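Local coordinates for protein ftsY (Mycoplasma mycoides, PDB 1ZU5) that is the signal recognition particle receptor FtsY, an SRP54-type protein that joins a helical bundle to a P-loop NTPase domain, at residues 245-250 / 278-283. Residues are numbered along the deposited sequence; the frame is centred on the assembly and turned at random.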
# COMPACT_ATOMS: atom_id res chain seq x y z
N ILE A 245 1.70 3.72 -11.96
CA ILE A 245 2.65 3.59 -13.06
C ILE A 245 4.05 4.00 -12.64
O ILE A 245 5.00 3.25 -12.81
CB ILE A 245 2.20 4.37 -14.31
CG1 ILE A 245 0.85 3.82 -14.80
CG2 ILE A 245 3.25 4.29 -15.43
CD1 ILE A 245 0.23 4.59 -16.02
N GLN A 246 4.19 5.16 -12.02
CA GLN A 246 5.47 5.51 -11.44
C GLN A 246 5.95 4.52 -10.36
O GLN A 246 7.14 4.21 -10.23
CB GLN A 246 5.37 6.91 -10.85
CG GLN A 246 6.60 7.34 -10.19
CD GLN A 246 6.39 8.61 -9.44
OE1 GLN A 246 5.70 8.63 -8.41
NE2 GLN A 246 6.99 9.70 -9.95
N ALA A 247 5.05 4.04 -9.54
CA ALA A 247 5.46 3.10 -8.51
C ALA A 247 6.07 1.81 -9.13
O ALA A 247 6.94 1.19 -8.51
CB ALA A 247 4.27 2.80 -7.62
N GLU A 248 5.61 1.43 -10.33
CA GLU A 248 6.07 0.23 -11.05
C GLU A 248 7.57 0.26 -11.20
O GLU A 248 8.22 -0.77 -11.05
CB GLU A 248 5.56 0.21 -12.49
CG GLU A 248 4.25 -0.44 -12.80
CD GLU A 248 3.80 -0.02 -14.22
OE1 GLU A 248 4.68 0.33 -15.07
OE2 GLU A 248 2.57 -0.01 -14.49
N GLU A 249 8.09 1.43 -11.56
CA GLU A 249 9.50 1.68 -11.71
C GLU A 249 10.25 1.31 -10.44
O GLU A 249 11.39 0.84 -10.52
CB GLU A 249 9.73 3.16 -12.02
CG GLU A 249 9.45 3.58 -13.46
CD GLU A 249 9.86 5.04 -13.69
OE1 GLU A 249 11.06 5.39 -13.53
OE2 GLU A 249 8.95 5.85 -14.02
N PHE A 250 9.64 1.55 -9.28
CA PHE A 250 10.23 1.12 -8.00
C PHE A 250 10.36 -0.39 -7.84
O PHE A 250 11.41 -0.84 -7.46
CB PHE A 250 9.48 1.67 -6.80
CG PHE A 250 10.22 2.69 -6.07
CD1 PHE A 250 9.91 4.02 -6.23
CD2 PHE A 250 11.29 2.33 -5.27
CE1 PHE A 250 10.66 4.97 -5.58
CE2 PHE A 250 12.03 3.28 -4.62
CZ PHE A 250 11.71 4.62 -4.80
N GLU A 278 -3.03 -5.14 -11.04
CA GLU A 278 -2.71 -5.24 -12.44
C GLU A 278 -1.28 -4.78 -12.75
O GLU A 278 -0.59 -5.48 -13.41
CB GLU A 278 -3.70 -4.41 -13.25
CG GLU A 278 -3.58 -4.63 -14.77
CD GLU A 278 -3.61 -6.08 -15.15
OE1 GLU A 278 -4.50 -6.80 -14.66
OE2 GLU A 278 -2.74 -6.52 -15.93
N LEU A 279 -0.83 -3.63 -12.29
CA LEU A 279 0.36 -3.06 -12.89
C LEU A 279 1.58 -3.48 -12.13
O LEU A 279 2.65 -3.55 -12.69
CB LEU A 279 0.27 -1.55 -12.97
CG LEU A 279 -0.98 -0.93 -13.61
CD1 LEU A 279 -0.83 0.58 -13.69
CD2 LEU A 279 -1.13 -1.50 -14.99
N LEU A 280 1.42 -3.80 -10.85
CA LEU A 280 2.55 -4.20 -10.03
C LEU A 280 2.48 -5.65 -9.56
O LEU A 280 3.48 -6.25 -9.29
CB LEU A 280 2.69 -3.27 -8.82
CG LEU A 280 3.00 -1.78 -9.03
CD1 LEU A 280 1.75 -1.05 -9.35
CD2 LEU A 280 3.49 -1.23 -7.76
N ASN A 281 1.28 -6.19 -9.42
CA ASN A 281 1.10 -7.54 -8.90
C ASN A 281 1.85 -7.69 -7.63
O ASN A 281 2.57 -8.65 -7.47
CB ASN A 281 1.58 -8.60 -9.89
CG ASN A 281 1.07 -9.98 -9.57
OD1 ASN A 281 0.05 -10.16 -8.87
ND2 ASN A 281 1.78 -10.99 -10.07
N ILE A 282 1.68 -6.72 -6.73
CA ILE A 282 2.25 -6.75 -5.38
C ILE A 282 1.06 -6.48 -4.45
O ILE A 282 0.26 -5.56 -4.70
CB ILE A 282 3.35 -5.68 -5.15
CG1 ILE A 282 4.58 -6.03 -5.97
CG2 ILE A 282 3.79 -5.66 -3.69
CD1 ILE A 282 5.41 -4.80 -6.32
N PRO A 283 0.90 -7.35 -3.42
CA PRO A 283 -0.22 -7.24 -2.54
C PRO A 283 -0.16 -5.94 -1.73
O PRO A 283 0.92 -5.54 -1.29
CB PRO A 283 -0.07 -8.49 -1.65
CG PRO A 283 1.32 -8.87 -1.73
CD PRO A 283 1.71 -8.56 -3.12
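The carbonyl O of Leu279 lies 3.5 Å from CG of Glu248, and the same oxygen receives a weak hydrogen bond from NZ of Lys252. With CG anti to its own carbonyl carbon (chi1 -90°) and the chain extended beyond it (chi2 166°), the glutamate runs obliquely across the Leu279 side chain, where OE2 stands 3.2 Å from Leu279 CB and 3.5 Å from Leu279 CD1. The carboxylate thus meets leucine carbon. Ile245, one turn earlier on helix 240-253, sets CG1 3.8 Å from the same Leu279 CD1, and this methyl is touched by a methylene of Ile245 on one hand and the carboxylate oxygen OE2 on the other. Deeper in, Leu280 CG lies 4.2 Å from both CA and CG of Glu248, and CD2 of Leu280 reaches CB of Ala247 at 4.1 Å. Ala247 and Leu280 also touch Leu233 of strand 230-236, which places this end against the central sheet of the P-loop NTPase fold. The contact is therefore apolar at both ends, Ile245 with Leu279 and Ala247 with Leu280, and the Glu248 chain lies between, its OE2 adding no hydrogen bond or salt bridge across the segments.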